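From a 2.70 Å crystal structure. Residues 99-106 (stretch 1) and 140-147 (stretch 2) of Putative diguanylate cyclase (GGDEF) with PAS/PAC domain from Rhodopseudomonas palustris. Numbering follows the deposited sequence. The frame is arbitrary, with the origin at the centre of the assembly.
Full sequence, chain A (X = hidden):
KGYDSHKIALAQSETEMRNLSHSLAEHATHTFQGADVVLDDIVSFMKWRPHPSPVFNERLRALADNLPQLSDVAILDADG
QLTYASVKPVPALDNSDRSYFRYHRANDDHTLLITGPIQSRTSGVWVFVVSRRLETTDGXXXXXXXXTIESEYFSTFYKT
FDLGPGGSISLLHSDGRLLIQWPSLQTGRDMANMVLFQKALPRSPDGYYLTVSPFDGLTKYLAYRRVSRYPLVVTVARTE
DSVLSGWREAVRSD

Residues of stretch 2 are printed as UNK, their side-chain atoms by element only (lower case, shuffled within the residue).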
ATOM      1  N   SER A  99       1.617  15.691   5.981  1.00 23.73           N
ATOM      2  CA  SER A  99       2.754  15.099   6.762  1.00 22.82           C
ATOM      3  C   SER A  99       3.885  14.594   5.908  1.00 23.07           C
ATOM      4  O   SER A  99       5.090  14.717   6.265  1.00 23.38           O
ATOM      5  CB  SER A  99       2.322  13.924   7.655  1.00 21.04           C
ATOM      6  OG  SER A  99       1.624  13.012   6.868  1.00 20.18           O
ATOM      7  N   TYR A 100       3.522  13.971   4.801  1.00 23.10           N
ATOM      8  CA  TYR A 100       4.579  13.490   3.935  1.00 23.56           C
ATOM      9  C   TYR A 100       5.440  14.632   3.457  1.00 24.75           C
ATOM     10  O   TYR A 100       6.670  14.453   3.304  1.00 26.28           O
ATOM     11  CB  TYR A 100       4.054  12.705   2.766  1.00 21.82           C
ATOM     12  CG  TYR A 100       3.149  13.460   1.830  1.00 21.15           C
ATOM     13  CD1 TYR A 100       1.784  13.344   1.954  1.00 18.59           C
ATOM     14  CD2 TYR A 100       3.653  14.253   0.782  1.00 19.93           C
ATOM     15  CE1 TYR A 100       0.935  13.957   1.087  1.00 19.00           C
ATOM     16  CE2 TYR A 100       2.774  14.909  -0.115  1.00 18.05           C
ATOM     17  CZ  TYR A 100       1.421  14.726   0.062  1.00 20.04           C
ATOM     18  OH  TYR A 100       0.477  15.328  -0.721  1.00 20.95           O
ATOM     19  N   PHE A 101       4.827  15.801   3.233  1.00 25.13           N
ATOM     20  CA  PHE A 101       5.603  16.947   2.809  1.00 25.89           C
ATOM     21  C   PHE A 101       6.494  17.368   3.929  1.00 27.72           C
ATOM     22  O   PHE A 101       7.705  17.506   3.739  1.00 27.96           O
ATOM     23  CB  PHE A 101       4.756  18.118   2.379  1.00 25.74           C
ATOM     24  CG  PHE A 101       5.543  19.395   2.258  1.00 25.39           C
ATOM     25  CD1 PHE A 101       6.267  19.663   1.123  1.00 23.43           C
ATOM     26  CD2 PHE A 101       5.547  20.334   3.281  1.00 25.52           C
ATOM     27  CE1 PHE A 101       6.979  20.829   0.995  1.00 23.73           C
ATOM     28  CE2 PHE A 101       6.309  21.513   3.165  1.00 25.73           C
ATOM     29  CZ  PHE A 101       7.031  21.743   2.029  1.00 24.30           C
ATOM     30  N   ARG A 102       5.913  17.572   5.108  1.00 29.24           N
ATOM     31  CA  ARG A 102       6.742  17.880   6.254  1.00 31.50           C
ATOM     32  C   ARG A 102       7.864  16.841   6.437  1.00 31.46           C
ATOM     33  O   ARG A 102       8.981  17.196   6.747  1.00 31.98           O
ATOM     34  CB  ARG A 102       5.890  18.076   7.526  1.00 32.33           C
ATOM     35  CG  ARG A 102       5.352  19.514   7.583  1.00 38.41           C
ATOM     36  CD  ARG A 102       4.420  19.851   8.699  1.00 43.89           C
ATOM     37  NE  ARG A 102       3.187  19.093   8.551  1.00 52.53           N
ATOM     38  CZ  ARG A 102       2.928  17.983   9.260  1.00 55.72           C
ATOM     39  NH1 ARG A 102       3.837  17.539  10.130  1.00 56.85           N
ATOM     40  NH2 ARG A 102       1.774  17.316   9.125  1.00 53.79           N
ATOM     41  N   TYR A 103       7.585  15.561   6.241  1.00 31.67           N
ATOM     42  CA  TYR A 103       8.602  14.589   6.518  1.00 32.13           C
ATOM     43  C   TYR A 103       9.798  14.711   5.538  1.00 32.52           C
ATOM     44  O   TYR A 103      10.971  14.716   5.942  1.00 31.72           O
ATOM     45  CB  TYR A 103       7.989  13.207   6.510  1.00 32.68           C
ATOM     46  CG  TYR A 103       9.017  12.106   6.564  1.00 36.66           C
ATOM     47  CD1 TYR A 103       9.638  11.666   5.385  1.00 39.90           C
ATOM     48  CD2 TYR A 103       9.391  11.507   7.779  1.00 38.57           C
ATOM     49  CE1 TYR A 103      10.610  10.664   5.404  1.00 42.11           C
ATOM     50  CE2 TYR A 103      10.360  10.499   7.814  1.00 41.97           C
ATOM     51  CZ  TYR A 103      10.971  10.074   6.614  1.00 44.47           C
ATOM     52  OH  TYR A 103      11.931   9.055   6.582  1.00 46.03           O
ATOM     53  N   HIS A 104       9.531  14.863   4.248  1.00 32.01           N
ATOM     54  CA  HIS A 104      10.649  14.990   3.362  1.00 32.32           C
ATOM     55  C   HIS A 104      11.437  16.250   3.508  1.00 33.60           C
ATOM     56  O   HIS A 104      12.625  16.271   3.144  1.00 34.12           O
ATOM     57  CB  HIS A 104      10.212  14.807   1.927  1.00 32.27           C
ATOM     58  CG  HIS A 104       9.776  13.408   1.649  1.00 32.93           C
ATOM     59  ND1 HIS A 104       8.558  13.096   1.074  1.00 34.83           N
ATOM     60  CD2 HIS A 104      10.350  12.230   1.977  1.00 30.22           C
ATOM     61  CE1 HIS A 104       8.419  11.785   1.004  1.00 32.60           C
ATOM     62  NE2 HIS A 104       9.488  11.237   1.555  1.00 35.41           N
ATOM     63  N   ARG A 105      10.796  17.333   3.973  1.00 34.68           N
ATOM     64  CA  ARG A 105      11.523  18.571   4.130  1.00 35.38           C
ATOM     65  C   ARG A 105      12.468  18.445   5.331  1.00 36.24           C
ATOM     66  O   ARG A 105      13.503  19.071   5.391  1.00 35.64           O
ATOM     67  CB  ARG A 105      10.586  19.737   4.347  1.00 36.39           C
ATOM     68  CG  ARG A 105      11.318  21.067   4.511  1.00 35.45           C
ATOM     69  CD  ARG A 105      10.382  22.197   4.726  1.00 33.34           C
ATOM     70  NE  ARG A 105       9.537  21.949   5.883  1.00 34.26           N
ATOM     71  CZ  ARG A 105       8.420  22.631   6.170  1.00 33.36           C
ATOM     72  NH1 ARG A 105       7.981  23.599   5.368  1.00 31.38           N
ATOM     73  NH2 ARG A 105       7.716  22.305   7.249  1.00 32.45           N
ATOM     74  N   ALA A 106      12.101  17.621   6.288  1.00 36.99           N
ATOM     75  CA  ALA A 106      12.909  17.486   7.453  1.00 38.74           C
ATOM     76  C   ALA A 106      14.023  16.432   7.339  1.00 40.26           C
ATOM     77  O   ALA A 106      14.997  16.546   8.055  1.00 41.82           O
ATOM     78  CB  ALA A 106      12.032  17.187   8.640  1.00 37.52           C
ATOM     79  N   UNK A 140      19.986  19.996  -1.690  1.00 43.19           N
ATOM     80  CA  UNK A 140      19.126  20.609  -0.707  1.00 41.60           C
ATOM     81  C   UNK A 140      17.715  20.273  -1.177  1.00 39.62           C
ATOM     82  O   UNK A 140      17.498  19.923  -2.370  1.00 38.74           O
ATOM     83  n   UNK A 140      22.781  23.740   2.055  1.00 50.15           N
ATOM     84  c   UNK A 140      21.282  22.460   0.629  1.00 46.57           C
ATOM     85  c   UNK A 140      22.654  23.087   0.723  1.00 49.25           C
ATOM     86  c   UNK A 140      19.311  22.133  -0.710  1.00 43.28           C
ATOM     87  c   UNK A 140      20.751  22.590  -0.739  1.00 42.88           C
ATOM     88  N   UNK A 141      16.773  20.385  -0.235  1.00 37.10           N
ATOM     89  CA  UNK A 141      15.360  20.057  -0.460  1.00 34.72           C
ATOM     90  C   UNK A 141      14.718  20.873  -1.569  1.00 33.98           C
ATOM     91  O   UNK A 141      14.815  22.113  -1.568  1.00 34.87           O
ATOM     92  c   UNK A 141      12.163  20.880   0.908  1.00 35.33           C
ATOM     93  c   UNK A 141      12.770  18.614   0.559  1.00 37.86           C
ATOM     94  c   UNK A 141      14.589  20.322   0.829  1.00 34.01           C
ATOM     95  c   UNK A 141      10.832  20.521   0.861  1.00 37.70           C
ATOM     96  c   UNK A 141      11.419  18.243   0.514  1.00 37.30           C
ATOM     97  c   UNK A 141      10.454  19.198   0.666  1.00 36.26           C
ATOM     98  c   UNK A 141      13.149  19.941   0.757  1.00 35.04           C
ATOM     99  N   UNK A 142      13.997  20.222  -2.477  1.00 31.95           N
ATOM    100  CA  UNK A 142      13.374  20.935  -3.583  1.00 29.55           C
ATOM    101  C   UNK A 142      11.863  20.631  -3.728  1.00 29.58           C
ATOM    102  O   UNK A 142      11.240  21.059  -4.709  1.00 29.96           O
ATOM    103  c   UNK A 142      13.825  23.459  -7.357  1.00 26.02           C
ATOM    104  c   UNK A 142      14.155  20.633  -4.870  1.00 28.68           C
ATOM    105  c   UNK A 142      14.218  22.730  -6.290  1.00 27.25           C
ATOM    106  c   UNK A 142      12.437  21.670  -8.077  1.00 30.80           C
ATOM    107  c   UNK A 142      12.925  22.948  -8.257  1.00 27.05           C
ATOM    108  c   UNK A 142      13.718  21.439  -6.063  1.00 28.96           C
ATOM    109  c   UNK A 142      12.829  20.924  -6.972  1.00 29.74           C
ATOM    110  N   UNK A 143      11.261  19.934  -2.753  1.00 29.55           N
ATOM    111  CA  UNK A 143       9.785  19.519  -2.771  1.00 29.77           C
ATOM    112  C   UNK A 143       9.817  17.999  -2.827  1.00 29.47           C
ATOM    113  O   UNK A 143      10.487  17.362  -1.980  1.00 28.89           O
ATOM    114  N   UNK A 144       8.996  17.359  -3.637  1.00 29.43           N
ATOM    115  CA  UNK A 144       8.123  16.236  -3.243  1.00 29.39           C
ATOM    116  C   UNK A 144       7.438  15.707  -4.481  1.00 29.15           C
ATOM    117  O   UNK A 144       6.837  16.521  -5.220  1.00 29.85           O
ATOM    118  c   UNK A 144       6.394  15.102  -1.953  1.00 29.49           C
ATOM    119  c   UNK A 144       7.211  16.361  -2.021  1.00 29.97           C
ATOM    120  c   UNK A 144       8.021  16.421  -0.738  1.00 28.04           C
ATOM    121  N   UNK A 145       7.612  14.406  -4.787  1.00 27.87           N
ATOM    122  CA  UNK A 145       6.678  13.703  -5.727  1.00 26.64           C
ATOM    123  C   UNK A 145       5.845  12.816  -4.833  1.00 27.21           C
ATOM    124  O   UNK A 145       6.410  12.122  -3.954  1.00 28.30           O
ATOM    125  c   UNK A 145       6.849  12.688  -8.025  1.00 24.34           C
ATOM    126  c   UNK A 145       8.793  12.430  -6.410  1.00 24.88           C
ATOM    127  c   UNK A 145       7.303  12.592  -6.605  1.00 26.71           C
ATOM    128  N   UNK A 146       4.553  12.745  -5.097  1.00 26.82           N
ATOM    129  CA  UNK A 146       3.644  11.932  -4.311  1.00 27.82           C
ATOM    130  C   UNK A 146       2.855  11.219  -5.365  1.00 27.19           C
ATOM    131  O   UNK A 146       2.494  11.859  -6.368  1.00 27.16           O
ATOM    132  c   UNK A 146       1.947  12.232  -2.400  1.00 30.40           C
ATOM    133  c   UNK A 146       2.431  12.761  -3.751  1.00 29.54           C
ATOM    134  c   UNK A 146       2.663  14.266  -3.791  1.00 28.58           C
ATOM    135  N   UNK A 147       2.478   9.972  -5.122  1.00 25.87           N
ATOM    136  CA  UNK A 147       1.521   9.343  -6.016  1.00 25.37           C
ATOM    137  C   UNK A 147       0.561   8.507  -5.198  1.00 25.72           C
ATOM    138  O   UNK A 147       0.919   7.988  -4.106  1.00 26.62           O
ATOM    139  c   UNK A 147       2.211   8.515  -7.051  1.00 25.72           C
TER

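Position 140 carries four carbons in an unbranched row ending in a nitrogen, and none of them comes near the helix of residues 99-106. That chain is a lysine, Lys-140, exposed and still outside the strand.

At position 141 one carbon leads into a ring of six carbons, with no heteroatom. CA-to-CB points toward the helix, and the ring lies against its last turn: the CA of Arg-105 sits 3.6 Å from the ring centroid, almost on the ring normal. This is Phe-141. CB of His-104 is 3.9 Å from CE1 of Phe-141. Its CZ reaches CE1 of Phe-101 at 3.9 Å, in an offset edge-to-face pair that turns the edge of Phe-141 toward the face of Phe-101.

Position 142 has the same make-up, one carbon and a six-carbon ring, but touches nothing on stretch 1. It is Phe-142.

No side-chain atom follows CA at position 143. The backbone angles, 115/-137, would jam a CB against the carbonyl O of the residue before, which by itself calls for glycine: Gly-143.

Three carbons, one carrying the other two, make up position 144. CA-to-CB points toward the helix, and the carbons meet Tyr-100, Phe-101 and His-104; the beta-branched pattern identifies Val-144. Its CG2 lies 3.8 Å from CB of His-104 and 4.1 Å from CD1 of Phe-101, while its CG1 is 4.0 Å from CD2 of Tyr-100.

Position 145 repeats the three-carbon fork, yet CA-to-CB points away and the side chain makes no contact with the helix. It is Val-145, buried nonetheless.

At position 146 three carbons form the same fork, and CA-to-CB again points toward the helix, with one methyl over the ring of Tyr-100. This is Val-146; its CG1 is 3.5 Å from CZ of Tyr-100 and 3.8 Å from the ring centroid, a CH-pi contact.

A single carbon at position 147, out of reach of stretch 1, gives Ala-147.

No hydrogen bond crosses between the stretches; the contact is made by apolar packing, CH-pi contacts and one aromatic pair. Helix and strand run at 141°, so the register reverses: the strand's start meets Arg-105, and Val-146 meets Tyr-100. Strand alternation sends 144 and 146 toward the helix and 145 away. Phe-141 gives up the largest area, 90 Å² of the 380 Å² buried in all, and it rests on backbone atoms as well as side chains. Tyr-100 takes Val-146 CG1 over one face of its ring and Val-144 CG1 at the edge.

Stretch 2 (140-147) KFFGVVVA
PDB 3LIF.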